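Local atomic coordinates of Ika8 (Synthetic construct, PDB entry 6G6O), a protein that folds into a computationally designed, symmetrical eight-bladed beta-propeller built from WD40-like repeats, with no natural biological function assigned. Residues A[264-269]-A[281-286]; A[21-26]-A[307-312]; A[137-142]-A[176-181]; A[66-71]-A[78-83]; A[294-299]-A[312-317]. One frame throughout, in Å; residues are numbered along the deposited sequence.

How the interactions relate
The chain's first partner segment, 21-26 in the first strand of one blade, is joined to 307-312, almost the whole chain later, by interaction 2, which packs the two blades together where the ring closes. Within that long loop three contacts follow in series. Interaction 4 closes a short hairpin between 66-71 and 78-83, interaction 3 sets the inner strands of two successive blades side by side, and interaction 1 joins the second and third strands of a later blade near its loops. Interaction 5 opens at 294-299 before interaction 2 closes and ends at 312-317 after it, so the two cross, share Ala312 and meet through Ser310 and His294. Interactions 1 and 2 also touch, through Val269 and Val308.

Interaction 1 (A[264-269]-A[281-286]); sequences SKNIVV and DILTGQ
Ile267 and Asp281 face each other as an antiparallel, non-hydrogen-bonded pair, their CA atoms 4.5 Å apart, just where the second and third strands of the blade begin to part. One step further out, Ile282 N points almost straight at Asn266 O; the modelled 2.4 Å between these two atoms is too short to be taken literally. Ile282 lies crosswise to Asn266. Its CG1 is anti to the backbone N (chi1 -151°), which turns the CG2 methyl onto the Asn266 backbone, 3.6 Å from Asn266 CA. The Asn266 amide reaches outward from there, and its ND2 lies 3.5 Å from Leu283 CD2. Deeper in, Val268 CG2 approaches Ile282 CD1 at 4.4 Å, and both side chains also meet strand 227-232 of the preceding blade, whereas Ile267 faces Phe303 of the following one. The carboxylate of Asp281 shapes the turn itself. Its OD1 accepts Leu283 N at 2.7 Å and Thr284 N at 3.1 Å, the two donors arriving on the anti side from opposite faces of the carboxylate plane, a double grip that fixes the rotation of the group. At the other end of the contact, Ser264 to Ile267 form a type II' turn linking the first two strands. A tight hairpin on one side and an Asx turn leading to the outermost strand on the other are features of this WD40-type propeller blade.

Interaction 2 (A[21-26]-A[307-312]); sequences LAFSKN and IVVSGA
Leu21 and Phe23 both carry CG anti to the backbone N (chi1 -168° and 179°), which extends the two side chains from the innermost strand of one blade toward Val309 and Ile307 of the next sheet round the ring. In this closed beta-propeller the two segments belong to blades at opposite ends of the sequence, and they meet face to face, with no hydrogen bond between them. The strands run nearly antiparallel, with axes 8.2 Å apart, and the contact is made by side chains, partly against the backbone of the opposite strand. Val309 is the hub. Its CG2, anti to the carbonyl carbon, sits over one face of the Phe23 ring, 3.9 Å from the centroid and 18° off the normal, a CH-pi contact displaced toward CD2. Its other methyl, CG1, turns toward Leu21 and lies 4.2 Å from Leu21 CD2. Ile307 comes to the ring obliquely, with Ile307 CG2 3.8 Å from Phe23 CE2, and its side chain crosses that of Phe23 at about a right angle. Beyond Val309 the strand continues into Gly311, which offers only backbone to the leucine. Ser310, between them, points away from this interface, and its OG is hydrogen-bonded to His294 and Trp320 on the other face of the sheet. Val28 touches Leu21, Phe23 and Val309, adding a further apolar neighbour. The branch of Leu21 nearest the opposite strand ends on backbone: Leu21 CD2 lies 3.6 Å from Val309 O and 3.9 Å from Gly311 N.

Interaction 3 (A[137-142]-A[176-181]); sequences EVTALQ and SAITAL
Ile178 opens the contact with its carbonyl, which is met by the hydroxyl of Thr139. The hydrogen bond from Thr139 OG1 to Ile178 O is modelled at 2.4 Å, so its exact length is doubtful. Thr139 OG1 is placed for it by a chi1 of 62°, between the backbone N and the carbonyl carbon. Ile178 CG2 also lies 4.1 Å from Ala140 CB. Thr179 then turns away, its OG1 bonded to Gly191 O; with Ala180 it faces Gly191 in a classic beta bulge, just as Thr139 and Ala140 face Gly151. These are the inner strands of successive propeller blades, parallel within 4° and 5.7 Å apart at their axes, side by side around the centre of the ring. At Ala180 the backbone runs past the Ala140 methyl, Ala180 CA 4.3 Å from Ala140 CB. Leu181 comes last and reaches back across: its CD2 lies 3.7 Å from Ala140 CB, while its CD1 is 3.6 Å from Gln142 CG. The glutamine chain bends at chi2 (-59°) and slides past the leucine in the opposite direction. Its NE2 gives a hydrogen bond of 2.7 Å to a water, which Leu181 N reaches only weakly.

Interaction 4 (A[66-71]-A[78-83]); sequences NIVVSG and KVWYIG
Trp80 and Val68 form a hydrogen-bonded antiparallel pair, with Val68 N to Trp80 O and Trp80 N to Val68 O both at 3.2 Å. From Trp80 CB, a chi1 of 41° puts CG between the backbone N and the carbonyl carbon and swings the indole back over the neighbouring strand. CG passes 4.0 Å from Val68 O, and CD1 comes to 3.6 Å from the same oxygen. NE1 points at Ser70 OG, a weak but straight hydrogen bond of 3.5 Å with the hydroxyl near the ring plane. Val68 CG1 covers one face of the six-membered ring as a CH-pi contact, from CD2 and CE2 to CH2 at the far end, and CZ2 also meets Val68 CG2 at 3.9 Å. On the opposite face, that of Ile67, Val69 and Val79, Val79 CG1 packs 3.6 Å from Ile67 CG2, and Val79 CG2 lies alongside Val69. At the open end Asn66 O receives Ile82 N at 3.2 Å, and Asn66 CB lies 3.7 Å from Tyr81 CE1. Ser70 OG has its stronger partner in His54, and Trp80 stacks with His51. A third-strand tryptophan sharing a second-strand serine with a loop histidine is characteristic of WD40 blades.

Interaction 5 (A[294-299]-A[312-317]); sequences HQSEVT and AKDGTV
His294 and Thr316 run past each other in opposite directions, the threonine hydroxyl at the edge of the imidazole. The imidazole, with CG anti to the carbonyl carbon (chi1 -56°), donates from His294 ND1 to Thr316 OG1 at 2.6 Å, the oxygen only 3° out of the ring plane. Thr316 holds OG1 between its backbone N and carbonyl carbon (chi1 59°), and the hydroxyl in turn donates a hydrogen bond to Asp314 OD1 at 2.9 Å. That carboxylate oxygen is met on the syn side by the hydroxyl and from above the plane by Thr316 N, the latter bond closing an Asx turn. Ala312 CB rests against the same imidazole, 3.5 Å from His294 CG. The far nitrogen, NE2, is bonded to Ser310 OG, which Trp320 also reaches; the set corresponds to the Asp-His-Ser-Trp tetrad of WD40 repeats, except that Thr316 OG1 relays between histidine and aspartate, which do not bond directly. The type I turn from Ala312 to Gly315 is tied to the residue just before the inner strand by Lys313 N to Glu297 O, 3.0 Å. Ser296 CB packs 3.6 Å from Asp314 N. The Lys313 chain runs out extended, its CG 3.6 Å from Thr299 CG2, and passes obliquely across Glu297; Lys313 NZ stops 4.0 Å from Glu297 OE1, beyond a salt bridge. Thr299 OG1 is hydrogen-bonded to Ile18 O of the adjoining blade.

Interaction 1 (A[264-269]-A[281-286])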
# COMPACT_ATOMS: atom_id res chain seq x y z
N SER A 264 -2.35 1.01 -12.87
CA SER A 264 -2.03 -0.23 -13.58
C SER A 264 -2.10 0.04 -15.07
O SER A 264 -3.17 0.38 -15.59
CB SER A 264 -2.98 -1.35 -13.18
OG SER A 264 -2.67 -2.56 -13.86
N LYS A 265 -0.96 -0.12 -15.75
CA LYS A 265 -0.84 0.14 -17.19
C LYS A 265 -1.20 1.60 -17.43
O LYS A 265 -0.51 2.48 -16.88
CB LYS A 265 -1.67 -0.90 -17.96
CG LYS A 265 -0.88 -2.14 -18.36
CD LYS A 265 -1.79 -3.35 -18.52
CE LYS A 265 -1.95 -4.11 -17.21
NZ LYS A 265 -2.57 -5.45 -17.42
N ASN A 266 -2.23 1.92 -18.21
CA ASN A 266 -2.56 3.29 -18.55
C ASN A 266 -3.78 3.81 -17.80
O ASN A 266 -4.32 4.86 -18.17
CB ASN A 266 -2.79 3.43 -20.06
CG ASN A 266 -1.50 3.31 -20.85
OD1 ASN A 266 -0.41 3.52 -20.32
ND2 ASN A 266 -1.62 2.97 -22.13
N ILE A 267 -4.22 3.12 -16.75
CA ILE A 267 -5.46 3.44 -16.06
C ILE A 267 -5.15 3.81 -14.62
O ILE A 267 -4.48 3.05 -13.91
CB ILE A 267 -6.46 2.27 -16.13
CG1 ILE A 267 -6.92 2.05 -17.57
CG2 ILE A 267 -7.66 2.53 -15.23
CD1 ILE A 267 -7.41 0.65 -17.85
N VAL A 268 -5.64 4.97 -14.19
CA VAL A 268 -5.52 5.42 -12.80
C VAL A 268 -6.91 5.41 -12.19
O VAL A 268 -7.86 5.95 -12.76
CB VAL A 268 -4.90 6.82 -12.71
CG1 VAL A 268 -5.10 7.41 -11.32
CG2 VAL A 268 -3.42 6.76 -13.06
N VAL A 269 -7.03 4.78 -11.02
CA VAL A 269 -8.27 4.78 -10.24
C VAL A 269 -8.01 5.52 -8.94
O VAL A 269 -7.02 5.25 -8.25
CB VAL A 269 -8.78 3.35 -9.97
CG1 VAL A 269 -10.14 3.40 -9.30
CG2 VAL A 269 -8.84 2.56 -11.26
N ASP A 281 -8.00 7.09 -18.15
CA ASP A 281 -6.92 6.53 -18.95
C ASP A 281 -5.80 7.57 -18.97
O ASP A 281 -6.02 8.70 -19.41
CB ASP A 281 -7.39 6.17 -20.36
CG ASP A 281 -6.27 5.66 -21.24
OD1 ASP A 281 -5.35 6.43 -21.56
OD2 ASP A 281 -6.31 4.47 -21.62
N ILE A 282 -4.62 7.18 -18.50
CA ILE A 282 -3.52 8.13 -18.33
C ILE A 282 -3.04 8.69 -19.66
O ILE A 282 -2.37 9.73 -19.68
CB ILE A 282 -2.36 7.47 -17.56
CG1 ILE A 282 -1.58 8.51 -16.77
CG2 ILE A 282 -1.43 6.74 -18.51
CD1 ILE A 282 -0.42 7.93 -16.00
N LEU A 283 -3.35 8.03 -20.77
CA LEU A 283 -2.87 8.46 -22.08
C LEU A 283 -3.76 9.53 -22.70
O LEU A 283 -3.28 10.58 -23.13
CB LEU A 283 -2.75 7.26 -23.01
CG LEU A 283 -1.48 7.14 -23.84
CD1 LEU A 283 -0.28 7.59 -23.02
CD2 LEU A 283 -1.31 5.70 -24.29
N THR A 284 -5.07 9.27 -22.74
CA THR A 284 -6.01 10.22 -23.31
C THR A 284 -6.57 11.20 -22.28
O THR A 284 -7.25 12.16 -22.66
CB THR A 284 -7.18 9.48 -23.98
OG1 THR A 284 -7.86 8.68 -23.00
CG2 THR A 284 -6.67 8.58 -25.09
N GLY A 285 -6.30 10.98 -21.00
CA GLY A 285 -6.87 11.80 -19.95
C GLY A 285 -8.37 11.72 -19.82
O GLY A 285 -8.95 12.46 -19.02
N GLN A 286 -9.02 10.83 -20.57
CA GLN A 286 -10.47 10.73 -20.54
C GLN A 286 -10.93 9.96 -19.32
O GLN A 286 -10.41 8.87 -19.03
CB GLN A 286 -10.98 10.05 -21.81
CG GLN A 286 -12.48 9.81 -21.82
CD GLN A 286 -12.90 8.74 -22.81
OE1 GLN A 286 -12.35 7.64 -22.82
NE2 GLN A 286 -13.88 9.06 -23.65

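Interaction 2 (A[21-26]-A[307-312])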
# COMPACT_ATOMS: atom_id res chain seq x y z
N LEU A 21 -6.63 -4.35 2.29
CA LEU A 21 -7.22 -4.98 1.13
C LEU A 21 -6.12 -5.59 0.27
O LEU A 21 -5.13 -4.92 -0.03
CB LEU A 21 -8.04 -3.97 0.31
CG LEU A 21 -8.97 -4.49 -0.79
CD1 LEU A 21 -10.07 -5.36 -0.21
CD2 LEU A 21 -9.56 -3.31 -1.56
N ALA A 22 -6.31 -6.85 -0.12
CA ALA A 22 -5.37 -7.54 -0.99
C ALA A 22 -6.15 -8.32 -2.04
O ALA A 22 -7.25 -8.81 -1.77
CB ALA A 22 -4.46 -8.49 -0.20
N PHE A 23 -5.58 -8.42 -3.24
CA PHE A 23 -6.28 -9.00 -4.38
C PHE A 23 -5.28 -9.77 -5.24
O PHE A 23 -4.33 -9.19 -5.77
CB PHE A 23 -6.96 -7.90 -5.20
CG PHE A 23 -7.69 -8.41 -6.41
CD1 PHE A 23 -8.33 -9.64 -6.39
CD2 PHE A 23 -7.74 -7.65 -7.57
CE1 PHE A 23 -8.99 -10.11 -7.51
CE2 PHE A 23 -8.41 -8.11 -8.69
CZ PHE A 23 -9.04 -9.34 -8.65
N SER A 24 -5.51 -11.08 -5.38
CA SER A 24 -4.67 -11.94 -6.20
C SER A 24 -5.53 -12.98 -6.88
O SER A 24 -6.39 -13.59 -6.24
CB SER A 24 -3.58 -12.61 -5.35
OG SER A 24 -2.76 -13.46 -6.14
N LYS A 25 -5.29 -13.19 -8.18
CA LYS A 25 -6.03 -14.14 -9.01
C LYS A 25 -7.50 -13.73 -9.00
O LYS A 25 -7.82 -12.64 -9.49
CB LYS A 25 -5.74 -15.57 -8.55
CG LYS A 25 -4.29 -15.85 -8.19
CD LYS A 25 -4.16 -17.18 -7.48
CE LYS A 25 -5.16 -17.31 -6.35
NZ LYS A 25 -5.38 -18.73 -5.95
N ASN A 26 -8.41 -14.55 -8.48
CA ASN A 26 -9.82 -14.20 -8.35
C ASN A 26 -10.26 -14.25 -6.89
O ASN A 26 -11.42 -14.52 -6.59
CB ASN A 26 -10.70 -15.11 -9.21
CG ASN A 26 -10.66 -14.73 -10.68
OD1 ASN A 26 -10.24 -15.52 -11.52
ND2 ASN A 26 -11.11 -13.52 -10.98
N ILE A 307 -10.01 -5.03 -13.24
CA ILE A 307 -10.92 -5.29 -12.13
C ILE A 307 -10.50 -4.41 -10.96
O ILE A 307 -9.35 -4.46 -10.52
CB ILE A 307 -10.91 -6.77 -11.71
CG1 ILE A 307 -11.58 -7.64 -12.78
CG2 ILE A 307 -11.62 -6.95 -10.37
CD1 ILE A 307 -11.69 -9.09 -12.40
N VAL A 308 -11.44 -3.59 -10.48
CA VAL A 308 -11.19 -2.69 -9.36
C VAL A 308 -11.92 -3.24 -8.14
O VAL A 308 -13.15 -3.40 -8.16
CB VAL A 308 -11.65 -1.26 -9.67
CG1 VAL A 308 -11.47 -0.37 -8.45
CG2 VAL A 308 -10.89 -0.71 -10.86
N VAL A 309 -11.17 -3.54 -7.09
CA VAL A 309 -11.73 -3.89 -5.79
C VAL A 309 -11.50 -2.71 -4.86
O VAL A 309 -10.40 -2.15 -4.81
CB VAL A 309 -11.09 -5.17 -5.22
CG1 VAL A 309 -11.93 -5.71 -4.08
CG2 VAL A 309 -10.93 -6.21 -6.32
N SER A 310 -12.55 -2.31 -4.14
CA SER A 310 -12.50 -1.11 -3.31
C SER A 310 -13.04 -1.42 -1.92
O SER A 310 -13.97 -2.21 -1.76
CB SER A 310 -13.30 0.03 -3.94
OG SER A 310 -14.69 -0.25 -3.94
N GLY A 311 -12.45 -0.77 -0.92
CA GLY A 311 -12.92 -0.86 0.45
C GLY A 311 -13.29 0.51 0.98
O GLY A 311 -12.79 1.52 0.48
N ALA A 312 -14.15 0.57 1.99
CA ALA A 312 -14.66 1.84 2.48
C ALA A 312 -14.82 1.80 3.99
O ALA A 312 -14.76 0.74 4.62
CB ALA A 312 -15.99 2.20 1.82

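Interaction 3 (A[137-142]-A[176-181])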
# COMPACT_ATOMS: atom_id res chain seq x y z
N GLU A 137 7.36 6.31 13.42
CA GLU A 137 6.46 5.31 12.86
C GLU A 137 6.80 5.03 11.40
O GLU A 137 6.85 5.94 10.58
CB GLU A 137 5.02 5.79 12.98
CG GLU A 137 3.99 4.81 12.45
CD GLU A 137 2.58 5.32 12.60
OE1 GLU A 137 1.80 5.22 11.63
OE2 GLU A 137 2.24 5.84 13.69
N VAL A 138 7.04 3.76 11.09
CA VAL A 138 7.30 3.35 9.72
C VAL A 138 6.02 3.50 8.91
O VAL A 138 5.00 2.87 9.22
CB VAL A 138 7.83 1.91 9.66
CG1 VAL A 138 8.20 1.54 8.23
CG2 VAL A 138 9.03 1.75 10.58
N THR A 139 6.06 4.34 7.88
CA THR A 139 4.89 4.58 7.05
C THR A 139 4.95 3.91 5.68
O THR A 139 3.90 3.74 5.06
CB THR A 139 4.68 6.09 6.85
OG1 THR A 139 5.80 6.65 6.17
CG2 THR A 139 4.50 6.78 8.19
N ALA A 140 6.13 3.52 5.21
CA ALA A 140 6.28 2.91 3.90
C ALA A 140 7.32 1.80 3.97
O ALA A 140 8.28 1.88 4.73
CB ALA A 140 6.67 3.94 2.84
N LEU A 141 7.12 0.77 3.15
CA LEU A 141 7.99 -0.40 3.16
C LEU A 141 7.97 -1.04 1.78
O LEU A 141 6.95 -1.61 1.37
CB LEU A 141 7.54 -1.41 4.22
CG LEU A 141 8.40 -1.61 5.47
CD1 LEU A 141 8.12 -2.97 6.08
CD2 LEU A 141 9.87 -1.45 5.15
N GLN A 142 9.09 -0.95 1.07
CA GLN A 142 9.27 -1.64 -0.20
C GLN A 142 10.46 -2.58 -0.08
O GLN A 142 11.52 -2.18 0.41
CB GLN A 142 9.49 -0.65 -1.35
CG GLN A 142 8.27 0.21 -1.67
CD GLN A 142 7.06 -0.61 -2.06
OE1 GLN A 142 7.18 -1.69 -2.65
NE2 GLN A 142 5.87 -0.10 -1.73
N SER A 176 9.19 15.82 5.78
CA SER A 176 7.79 15.49 6.01
C SER A 176 7.62 13.98 5.95
O SER A 176 8.44 13.27 5.38
CB SER A 176 6.87 16.17 4.98
OG SER A 176 5.51 15.95 5.29
N ALA A 177 6.52 13.51 6.55
CA ALA A 177 6.26 12.08 6.64
C ALA A 177 6.25 11.43 5.26
O ALA A 177 5.68 11.96 4.31
CB ALA A 177 4.93 11.84 7.35
N ILE A 178 6.91 10.28 5.16
CA ILE A 178 6.95 9.54 3.91
C ILE A 178 5.60 8.89 3.67
O ILE A 178 5.04 8.23 4.56
CB ILE A 178 8.07 8.49 3.94
CG1 ILE A 178 9.40 9.14 4.32
CG2 ILE A 178 8.18 7.79 2.59
CD1 ILE A 178 9.82 10.26 3.41
N THR A 179 5.05 9.07 2.47
CA THR A 179 3.79 8.45 2.09
C THR A 179 3.98 7.23 1.19
O THR A 179 3.23 6.26 1.33
CB THR A 179 2.88 9.47 1.40
OG1 THR A 179 3.45 9.86 0.15
CG2 THR A 179 2.69 10.70 2.27
N ALA A 180 4.96 7.26 0.30
CA ALA A 180 5.25 6.11 -0.55
C ALA A 180 6.66 6.25 -1.11
O ALA A 180 7.25 7.34 -1.09
CB ALA A 180 4.24 5.97 -1.69
N LEU A 181 7.19 5.14 -1.61
CA LEU A 181 8.52 5.11 -2.21
C LEU A 181 8.64 3.88 -3.10
O LEU A 181 7.79 2.99 -3.09
CB LEU A 181 9.61 5.13 -1.13
CG LEU A 181 9.50 4.13 0.02
CD1 LEU A 181 10.31 2.88 -0.26
CD2 LEU A 181 9.94 4.77 1.33
O HOH W 1 5.47 2.32 -0.49

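Interaction 4 (A[66-71]-A[78-83])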
# COMPACT_ATOMS: atom_id res chain seq x y z
N ASN A 66 -0.28 -18.39 -2.68
CA ASN A 66 -1.34 -18.94 -1.83
C ASN A 66 -1.11 -18.63 -0.36
O ASN A 66 -1.67 -19.31 0.51
CB ASN A 66 -1.47 -20.45 -2.05
CG ASN A 66 -2.10 -20.79 -3.38
OD1 ASN A 66 -3.12 -20.22 -3.76
ND2 ASN A 66 -1.49 -21.72 -4.10
N ILE A 67 -0.30 -17.63 -0.06
CA ILE A 67 0.07 -17.27 1.30
C ILE A 67 -0.28 -15.81 1.53
O ILE A 67 0.10 -14.94 0.73
CB ILE A 67 1.57 -17.52 1.57
CG1 ILE A 67 1.86 -19.02 1.51
CG2 ILE A 67 1.99 -16.93 2.90
CD1 ILE A 67 3.34 -19.36 1.46
N VAL A 68 -1.01 -15.54 2.61
CA VAL A 68 -1.38 -14.19 2.99
C VAL A 68 -0.75 -13.88 4.34
O VAL A 68 -0.85 -14.69 5.27
CB VAL A 68 -2.90 -14.00 3.01
CG1 VAL A 68 -3.56 -15.14 3.74
CG2 VAL A 68 -3.27 -12.67 3.67
N VAL A 69 -0.09 -12.73 4.44
CA VAL A 69 0.49 -12.24 5.68
C VAL A 69 -0.35 -11.06 6.15
O VAL A 69 -0.64 -10.15 5.36
CB VAL A 69 1.96 -11.83 5.48
CG1 VAL A 69 2.59 -11.48 6.81
CG2 VAL A 69 2.72 -12.95 4.80
N SER A 70 -0.75 -11.09 7.42
CA SER A 70 -1.63 -10.07 7.97
C SER A 70 -1.04 -9.53 9.26
O SER A 70 -0.64 -10.29 10.14
CB SER A 70 -3.03 -10.63 8.23
OG SER A 70 -3.03 -11.50 9.35
N GLY A 71 -0.97 -8.20 9.36
CA GLY A 71 -0.54 -7.54 10.58
C GLY A 71 -1.69 -6.80 11.23
O GLY A 71 -2.66 -6.44 10.55
N LYS A 78 0.69 -12.57 11.23
CA LYS A 78 0.28 -13.95 11.01
C LYS A 78 0.47 -14.33 9.55
O LYS A 78 0.25 -13.51 8.65
CB LYS A 78 -1.17 -14.17 11.44
CG LYS A 78 -1.41 -13.90 12.92
CD LYS A 78 -2.87 -14.04 13.32
CE LYS A 78 -3.32 -15.49 13.29
NZ LYS A 78 -4.66 -15.67 13.92
N VAL A 79 0.87 -15.58 9.33
CA VAL A 79 1.09 -16.14 8.01
C VAL A 79 0.21 -17.38 7.90
O VAL A 79 0.35 -18.31 8.71
CB VAL A 79 2.57 -16.49 7.77
CG1 VAL A 79 2.75 -17.13 6.40
CG2 VAL A 79 3.43 -15.25 7.91
N TRP A 80 -0.69 -17.41 6.93
CA TRP A 80 -1.66 -18.49 6.87
C TRP A 80 -1.99 -18.84 5.42
O TRP A 80 -1.76 -18.06 4.50
CB TRP A 80 -2.93 -18.16 7.65
CG TRP A 80 -3.44 -16.75 7.50
CD1 TRP A 80 -2.93 -15.63 8.09
CD2 TRP A 80 -4.57 -16.32 6.74
NE1 TRP A 80 -3.67 -14.53 7.73
CE2 TRP A 80 -4.68 -14.93 6.90
CE3 TRP A 80 -5.50 -16.98 5.93
CZ2 TRP A 80 -5.68 -14.18 6.29
CZ3 TRP A 80 -6.49 -16.24 5.32
CH2 TRP A 80 -6.58 -14.86 5.50
N TYR A 81 -2.55 -20.04 5.26
CA TYR A 81 -2.91 -20.57 3.95
C TYR A 81 -4.25 -19.99 3.51
O TYR A 81 -5.22 -20.00 4.27
CB TYR A 81 -2.99 -22.10 4.02
CG TYR A 81 -3.15 -22.80 2.69
CD1 TYR A 81 -2.36 -22.45 1.60
CD2 TYR A 81 -4.08 -23.82 2.53
CE1 TYR A 81 -2.50 -23.10 0.39
CE2 TYR A 81 -4.23 -24.47 1.33
CZ TYR A 81 -3.44 -24.11 0.26
OH TYR A 81 -3.58 -24.75 -0.94
N ILE A 82 -4.30 -19.48 2.27
CA ILE A 82 -5.52 -18.84 1.79
C ILE A 82 -6.65 -19.85 1.66
O ILE A 82 -7.83 -19.50 1.85
CB ILE A 82 -5.24 -18.11 0.46
CG1 ILE A 82 -6.45 -17.26 0.06
CG2 ILE A 82 -4.88 -19.09 -0.64
CD1 ILE A 82 -6.77 -16.17 1.04
N GLY A 83 -6.34 -21.11 1.35
CA GLY A 83 -7.38 -22.09 1.12
C GLY A 83 -8.07 -22.55 2.39
O GLY A 83 -9.26 -22.85 2.38

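Interaction 5 (A[294-299]-A[312-317])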
# COMPACT_ATOMS: atom_id res chain seq x y z
N HIS A 294 -18.97 4.14 -2.99
CA HIS A 294 -19.36 3.83 -1.63
C HIS A 294 -20.01 5.05 -1.00
O HIS A 294 -19.82 6.19 -1.45
CB HIS A 294 -18.16 3.38 -0.79
CG HIS A 294 -17.43 2.20 -1.36
ND1 HIS A 294 -17.52 0.93 -0.84
CD2 HIS A 294 -16.58 2.11 -2.42
CE1 HIS A 294 -16.77 0.11 -1.55
NE2 HIS A 294 -16.19 0.80 -2.51
N GLN A 295 -20.79 4.81 0.05
CA GLN A 295 -21.37 5.88 0.85
C GLN A 295 -20.41 6.40 1.91
O GLN A 295 -20.81 7.27 2.70
CB GLN A 295 -22.66 5.41 1.53
CG GLN A 295 -23.68 4.78 0.61
CD GLN A 295 -24.85 4.21 1.38
OE1 GLN A 295 -25.12 4.61 2.52
NE2 GLN A 295 -25.55 3.25 0.78
N SER A 296 -19.19 5.89 1.96
CA SER A 296 -18.20 6.32 2.94
C SER A 296 -16.84 6.42 2.26
O SER A 296 -16.66 5.97 1.12
CB SER A 296 -18.13 5.36 4.13
OG SER A 296 -18.97 5.80 5.19
N GLU A 297 -15.88 7.00 2.98
CA GLU A 297 -14.55 7.23 2.44
C GLU A 297 -13.93 5.94 1.91
O GLU A 297 -13.92 4.92 2.60
CB GLU A 297 -13.66 7.83 3.53
CG GLU A 297 -12.18 7.57 3.36
CD GLU A 297 -11.36 8.07 4.53
OE1 GLU A 297 -11.63 9.19 5.01
OE2 GLU A 297 -10.44 7.35 4.97
N VAL A 298 -13.43 6.00 0.68
CA VAL A 298 -12.70 4.88 0.11
C VAL A 298 -11.35 4.78 0.81
O VAL A 298 -10.54 5.71 0.76
CB VAL A 298 -12.53 5.04 -1.40
CG1 VAL A 298 -11.85 3.81 -1.99
CG2 VAL A 298 -13.88 5.27 -2.06
N THR A 299 -11.10 3.65 1.48
CA THR A 299 -9.91 3.49 2.30
C THR A 299 -8.86 2.57 1.69
O THR A 299 -7.71 2.60 2.13
CB THR A 299 -10.28 2.94 3.68
OG1 THR A 299 -10.67 1.56 3.56
CG2 THR A 299 -11.42 3.73 4.27
N ALA A 312 -14.15 0.57 1.99
CA ALA A 312 -14.66 1.84 2.48
C ALA A 312 -14.82 1.80 3.99
O ALA A 312 -14.76 0.74 4.62
CB ALA A 312 -15.99 2.20 1.82
N LYS A 313 -15.04 2.98 4.57
CA LYS A 313 -15.08 3.15 6.02
C LYS A 313 -16.32 2.53 6.65
O LYS A 313 -16.33 2.30 7.87
CB LYS A 313 -15.01 4.63 6.37
CG LYS A 313 -13.62 5.13 6.73
CD LYS A 313 -13.69 6.52 7.33
CE LYS A 313 -12.42 6.85 8.11
NZ LYS A 313 -12.54 8.16 8.81
N ASP A 314 -17.38 2.27 5.88
CA ASP A 314 -18.55 1.62 6.45
C ASP A 314 -18.45 0.10 6.43
O ASP A 314 -19.33 -0.57 6.99
CB ASP A 314 -19.82 2.07 5.70
CG ASP A 314 -19.73 1.86 4.20
OD1 ASP A 314 -18.76 1.24 3.73
OD2 ASP A 314 -20.65 2.32 3.49
N GLY A 315 -17.41 -0.45 5.81
CA GLY A 315 -17.22 -1.88 5.75
C GLY A 315 -17.60 -2.52 4.44
O GLY A 315 -17.51 -3.75 4.32
N THR A 316 -18.02 -1.74 3.45
CA THR A 316 -18.45 -2.30 2.17
C THR A 316 -17.23 -2.62 1.31
O THR A 316 -16.31 -1.81 1.20
CB THR A 316 -19.37 -1.33 1.44
OG1 THR A 316 -18.69 -0.09 1.21
CG2 THR A 316 -20.63 -1.07 2.25
N VAL A 317 -17.24 -3.81 0.71
CA VAL A 317 -16.25 -4.21 -0.28
C VAL A 317 -16.98 -4.40 -1.60
O VAL A 317 -18.00 -5.11 -1.66
CB VAL A 317 -15.51 -5.50 0.13
CG1 VAL A 317 -14.38 -5.79 -0.83
CG2 VAL A 317 -15.00 -5.38 1.56